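Local coordinates for protein alginate lyase (Chitinophaga sp. MD30, PDB 6KCW) that cleaves the polysaccharide alginate as a lyase of polysaccharide lyase family 36, presumably by beta-elimination, at residues W120-T123 / R127-F130; K149-S154 / I183-T188. One frame throughout, in Å; residues are numbered along the deposited sequence.

Interaction 1 of 2, residues W120-T123 / R127-F130; sequences WYQT and RVFF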
loop_
_atom_site.group_PDB
_atom_site.type_symbol
_atom_site.label_atom_id
_atom_site.label_comp_id
_atom_site.label_asym_id
_atom_site.label_seq_id
_atom_site.Cartn_x
_atom_site.Cartn_y
_atom_site.Cartn_z
ATOM N N TRP A 120 -6.256 1.340 6.521
ATOM C CA TRP A 120 -7.450 1.178 7.331
ATOM C C TRP A 120 -7.472 2.311 8.355
ATOM O O TRP A 120 -6.449 2.948 8.625
ATOM C CB TRP A 120 -7.500 -0.206 7.994
ATOM C CG TRP A 120 -6.771 -0.303 9.275
ATOM C CD1 TRP A 120 -7.286 -0.117 10.523
ATOM C CD2 TRP A 120 -5.386 -0.621 9.453
ATOM N NE1 TRP A 120 -6.305 -0.288 11.471
ATOM C CE2 TRP A 120 -5.128 -0.596 10.840
ATOM C CE3 TRP A 120 -4.337 -0.914 8.575
ATOM C CZ2 TRP A 120 -3.863 -0.862 11.371
ATOM C CZ3 TRP A 120 -3.083 -1.181 9.103
ATOM C CH2 TRP A 120 -2.860 -1.154 10.489
ATOM N N TYR A 121 -8.661 2.603 8.881
ATOM C CA TYR A 121 -8.831 3.821 9.662
ATOM C C TYR A 121 -10.047 3.680 10.568
ATOM O O TYR A 121 -11.076 3.141 10.148
ATOM C CB TYR A 121 -8.988 5.036 8.738
ATOM C CG TYR A 121 -8.948 6.398 9.425
ATOM C CD1 TYR A 121 -7.744 6.982 9.787
ATOM C CD2 TYR A 121 -10.118 7.119 9.659
ATOM C CE1 TYR A 121 -7.707 8.228 10.395
ATOM C CE2 TYR A 121 -10.089 8.369 10.264
ATOM C CZ TYR A 121 -8.881 8.913 10.633
ATOM O OH TYR A 121 -8.846 10.151 11.232
ATOM N N GLN A 122 -9.923 4.180 11.804
ATOM C CA GLN A 122 -11.014 4.160 12.772
ATOM C C GLN A 122 -11.362 5.579 13.202
ATOM O O GLN A 122 -10.486 6.347 13.632
ATOM C CB GLN A 122 -10.682 3.306 14.000
ATOM C CG GLN A 122 -11.752 3.418 15.083
ATOM C CD GLN A 122 -11.801 2.227 16.006
ATOM O OE1 GLN A 122 -12.870 1.844 16.476
ATOM N NE2 GLN A 122 -10.646 1.627 16.274
ATOM N N THR A 123 -12.643 5.917 13.083
ATOM C CA THR A 123 -13.133 7.235 13.447
ATOM C C THR A 123 -13.327 7.330 14.950
ATOM O O THR A 123 -13.577 6.329 15.622
ATOM C CB THR A 123 -14.472 7.520 12.763
ATOM O OG1 THR A 123 -15.438 6.540 13.186
ATOM C CG2 THR A 123 -14.321 7.471 11.252
ATOM N N ARG A 127 -16.387 3.862 13.556
ATOM C CA ARG A 127 -16.400 3.207 12.253
ATOM C C ARG A 127 -14.975 2.875 11.819
ATOM O O ARG A 127 -14.036 3.619 12.108
ATOM C CB ARG A 127 -17.087 4.103 11.214
ATOM C CG ARG A 127 -17.750 3.339 10.064
ATOM C CD ARG A 127 -18.687 4.222 9.217
ATOM N NE ARG A 127 -17.985 5.073 8.254
ATOM C CZ ARG A 127 -17.722 4.734 6.993
ATOM N NH1 ARG A 127 -18.104 3.553 6.514
ATOM N NH2 ARG A 127 -17.077 5.582 6.202
ATOM N N VAL A 128 -14.818 1.745 11.130
ATOM C CA VAL A 128 -13.514 1.259 10.681
ATOM C C VAL A 128 -13.628 0.850 9.218
ATOM O O VAL A 128 -14.453 -0.002 8.875
ATOM C CB VAL A 128 -13.015 0.073 11.527
ATOM C CG1 VAL A 128 -11.717 -0.473 10.947
ATOM C CG2 VAL A 128 -12.825 0.502 12.977
ATOM N N PHE A 129 -12.776 1.419 8.364
ATOM C CA PHE A 129 -12.902 1.183 6.932
ATOM C C PHE A 129 -11.530 1.168 6.266
ATOM O O PHE A 129 -10.504 1.433 6.890
ATOM C CB PHE A 129 -13.801 2.245 6.269
ATOM C CG PHE A 129 -13.533 3.651 6.740
ATOM C CD1 PHE A 129 -12.545 4.422 6.143
ATOM C CD2 PHE A 129 -14.268 4.200 7.779
ATOM C CE1 PHE A 129 -12.284 5.710 6.577
ATOM C CE2 PHE A 129 -14.020 5.491 8.224
ATOM C CZ PHE A 129 -13.023 6.249 7.624
ATOM N N PHE A 130 -11.538 0.823 4.981
ATOM C CA PHE A 130 -10.437 1.111 4.078
ATOM C C PHE A 130 -10.579 2.540 3.554
ATOM O O PHE A 130 -11.663 3.126 3.566
ATOM C CB PHE A 130 -10.416 0.108 2.912
ATOM C CG PHE A 130 -9.937 -1.270 3.292
ATOM C CD1 PHE A 130 -8.640 -1.466 3.751
ATOM C CD2 PHE A 130 -10.772 -2.367 3.173
ATOM C CE1 PHE A 130 -8.181 -2.719 4.098
ATOM C CE2 PHE A 130 -10.316 -3.641 3.514
ATOM C CZ PHE A 130 -9.008 -3.808 3.987
#

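Interaction 2 of 2, residues K149-S154 / I183-T188; sequences KSYPSS and IIINGT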
loop_
_atom_site.group_PDB
_atom_site.type_symbol
_atom_site.label_atom_id
_atom_site.label_comp_id
_atom_site.label_asym_id
_atom_site.label_seq_id
_atom_site.Cartn_x
_atom_site.Cartn_y
_atom_site.Cartn_z
ATOM N N LYS A 149 -12.905 9.183 0.382
ATOM C CA LYS A 149 -13.460 7.883 -0.000
ATOM C C LYS A 149 -13.211 6.824 1.070
ATOM O O LYS A 149 -12.201 6.848 1.781
ATOM C CB LYS A 149 -12.876 7.406 -1.334
ATOM C CG LYS A 149 -12.900 8.458 -2.442
ATOM C CD LYS A 149 -14.333 8.873 -2.749
ATOM C CE LYS A 149 -14.463 9.562 -4.106
ATOM N NZ LYS A 149 -15.896 9.769 -4.479
ATOM N N SER A 150 -14.142 5.877 1.173
ATOM C CA SER A 150 -13.982 4.798 2.137
ATOM C C SER A 150 -14.694 3.547 1.653
ATOM O O SER A 150 -15.654 3.613 0.883
ATOM C CB SER A 150 -14.505 5.194 3.523
ATOM O OG SER A 150 -15.904 5.375 3.512
ATOM N N TYR A 151 -14.194 2.403 2.103
ATOM C CA TYR A 151 -14.839 1.125 1.873
ATOM C C TYR A 151 -14.912 0.360 3.193
ATOM O O TYR A 151 -13.882 0.115 3.841
ATOM C CB TYR A 151 -14.098 0.302 0.821
ATOM C CG TYR A 151 -14.764 -1.023 0.484
ATOM C CD1 TYR A 151 -14.508 -2.165 1.238
ATOM C CD2 TYR A 151 -15.641 -1.132 -0.589
ATOM C CE1 TYR A 151 -15.103 -3.371 0.935
ATOM C CE2 TYR A 151 -16.251 -2.351 -0.906
ATOM C CZ TYR A 151 -15.977 -3.463 -0.139
ATOM O OH TYR A 151 -16.566 -4.671 -0.432
ATOM N N PRO A 152 -16.135 -0.020 3.593
ATOM C CA PRO A 152 -17.352 0.257 2.819
ATOM C C PRO A 152 -17.805 1.712 2.955
ATOM O O PRO A 152 -17.300 2.412 3.854
ATOM C CB PRO A 152 -18.372 -0.705 3.429
ATOM C CG PRO A 152 -17.925 -0.832 4.861
ATOM C CD PRO A 152 -16.425 -0.704 4.865
ATOM N N SER A 153 -18.702 2.168 2.067
ATOM C CA SER A 153 -19.153 3.560 2.136
ATOM C C SER A 153 -19.958 3.815 3.404
ATOM O O SER A 153 -19.906 4.918 3.954
ATOM C CB SER A 153 -19.966 3.944 0.884
ATOM O OG SER A 153 -21.069 3.066 0.659
ATOM N N SER A 154 -20.676 2.811 3.901
ATOM C CA SER A 154 -21.311 2.876 5.211
ATOM C C SER A 154 -20.984 1.600 5.982
ATOM O O SER A 154 -20.659 0.567 5.394
ATOM C CB SER A 154 -22.838 3.081 5.101
ATOM O OG SER A 154 -23.505 1.910 4.651
ATOM N N ILE A 183 -8.632 2.450 -6.927
ATOM C CA ILE A 183 -8.667 1.344 -5.971
ATOM C C ILE A 183 -10.011 0.633 -6.074
ATOM O O ILE A 183 -11.063 1.266 -5.943
ATOM C CB ILE A 183 -8.453 1.825 -4.527
ATOM C CG1 ILE A 183 -7.066 2.456 -4.365
ATOM C CG2 ILE A 183 -8.646 0.652 -3.553
ATOM C CD1 ILE A 183 -6.891 3.159 -3.063
ATOM N N ILE A 184 -9.975 -0.684 -6.271
ATOM C CA ILE A 184 -11.175 -1.514 -6.383
ATOM C C ILE A 184 -11.087 -2.607 -5.325
ATOM O O ILE A 184 -10.104 -3.356 -5.285
ATOM C CB ILE A 184 -11.323 -2.134 -7.787
ATOM C CG1 ILE A 184 -11.070 -1.097 -8.887
ATOM C CG2 ILE A 184 -12.713 -2.750 -7.958
ATOM C CD1 ILE A 184 -12.192 -0.082 -9.064
ATOM N N ILE A 185 -12.100 -2.692 -4.466
ATOM C CA ILE A 185 -12.120 -3.652 -3.368
ATOM C C ILE A 185 -13.374 -4.503 -3.510
ATOM O O ILE A 185 -14.493 -3.971 -3.523
ATOM C CB ILE A 185 -12.068 -2.962 -1.994
ATOM C CG1 ILE A 185 -10.802 -2.114 -1.870
ATOM C CG2 ILE A 185 -12.112 -3.980 -0.857
ATOM C CD1 ILE A 185 -10.733 -1.364 -0.569
ATOM N N ASN A 186 -13.189 -5.822 -3.603
ATOM C CA ASN A 186 -14.298 -6.737 -3.845
ATOM C C ASN A 186 -15.105 -6.298 -5.065
ATOM O O ASN A 186 -16.332 -6.257 -5.029
ATOM C CB ASN A 186 -15.214 -6.846 -2.624
ATOM C CG ASN A 186 -14.605 -7.635 -1.497
ATOM O OD1 ASN A 186 -13.567 -8.269 -1.660
ATOM N ND2 ASN A 186 -15.266 -7.619 -0.341
ATOM N N GLY A 187 -14.412 -5.913 -6.137
ATOM C CA GLY A 187 -15.084 -5.477 -7.348
ATOM C C GLY A 187 -15.858 -4.177 -7.245
ATOM O O GLY A 187 -16.465 -3.759 -8.242
ATOM N N THR A 188 -15.856 -3.524 -6.084
ATOM C CA THR A 188 -16.546 -2.253 -5.864
ATOM C C THR A 188 -15.549 -1.105 -5.953
ATOM O O THR A 188 -14.481 -1.161 -5.334
ATOM C CB THR A 188 -17.227 -2.239 -4.491
ATOM O OG1 THR A 188 -18.339 -3.151 -4.487
ATOM C CG2 THR A 188 -17.697 -0.819 -4.123
#

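Interaction 1 of 2, residues W120-T123 / R127-F130
Near the turn of the beta hairpin of strands 113-122 and 128-135, Y121 and F129 form an antiparallel hydrogen-bonded pair. Y121 N donates to F129 O at 3.0 Å, and F129 N donates back to Y121 O, also at 3.0 Å. W120 with F130 and Q122 with V128 are the flanking non-hydrogen-bonded pairs, and the two strand segments run at 155° to each other. Beyond Q122 the pairing goes on into the turn: T123 N reaches R127 O at 2.9 Å, and R127 N turns onto T123 OG1 at 2.9 Å. The hydroxyl is set for this by chi1 of 61°, which places OG1 between the backbone N and the carbonyl carbon, so that a side chain closes the mouth of the three-residue turn 124-126. This hairpin lies in the six-strand antiparallel sheet of a concanavalin-like fold, with strand 89-92 on the far side of strand 113-122. On one face Y121 and F129 lie alongside each other, CD2 of Y121 3.7 Å from CZ of F129, with the ring planes inclined at 46°. T123 CG2 comes to the edge of the F129 ring, 3.6 Å from F129 CE2. On the opposite face from Y121 and F129, the amide end of Q122 lies against V128, its CD 3.6 Å from V128 CG2, while Q122 NE2 donates to S87 O. The W120 indole turns away from 127-130, and its NE1 donates to W86 O. R127 lays a face of its guanidinium group against F129 CD2 and is bonded to the carbonyls of G155 and P152.

Interaction 2 of 2, residues K149-S154 / I183-T188
Irregular backbone on one side faces a tight turn on the other: 149-154 has no helix or strand and contains a cis peptide before P152, whereas 183-188 is the end of strand 179-185 running into a type I' turn from I185 to T188. The backbones stay apart, with Y151 CA and I185 CA 7.6 Å from each other, and the tyrosine side chain spans the distance. With CG anti to the backbone N (chi1 -177°), the Y151 ring reaches out to the turn. I185 puts its CG2 methyl over one face of that ring, a CH-pi contact 3.8 Å from the centroid and 24° off the normal; the methyl is shifted toward the rim and touches CE1 at 3.5 Å. T188 comes to the ring edge instead, its CB 3.7 Å from Y151 CE2 and its CG2 in the ring plane. At the phenol end N186 ND2 donates a weak, bent bond to Y151 OH at 3.2 Å, the amide plane standing nearly perpendicular (87°) to the ring. The other end of that amide is fixed too, since N186 OD1 accepts from H164 N. Y151 also packs on Y163 of strand 162-170 and V190 of strand 188-195. S150 OG bonds to P152 O at 3.3 Å within the loop. The turn itself is held by I185 N to T188 O (3.0 Å) and T188 N to I185 O (2.9 Å): a beta hairpin with a two-residue type I' turn, N186 and G187 both at positive phi, joining strands 179-185 and 188-195.

Reading from the N terminus, strand 113-122 arrives first, and interaction 1 closes the short turn 124-126 before strand 128-135 leads away. The chain then passes through loop 149-154, strand 162-170 and strand 179-185, and interaction 2 closes that longer excursion at the turn of 183-188. The two closures follow one another in series, neither nested nor crossed. Their centres are about 12 Å apart and they touch directly: F130 N lies 2.7 Å from Y151 O, a probable hydrogen bond, and F129 packs on S150. Loop 149-154 thus sits between the hairpin of the six-strand sheet and the hairpin of the nine-strand sheet, contacting both.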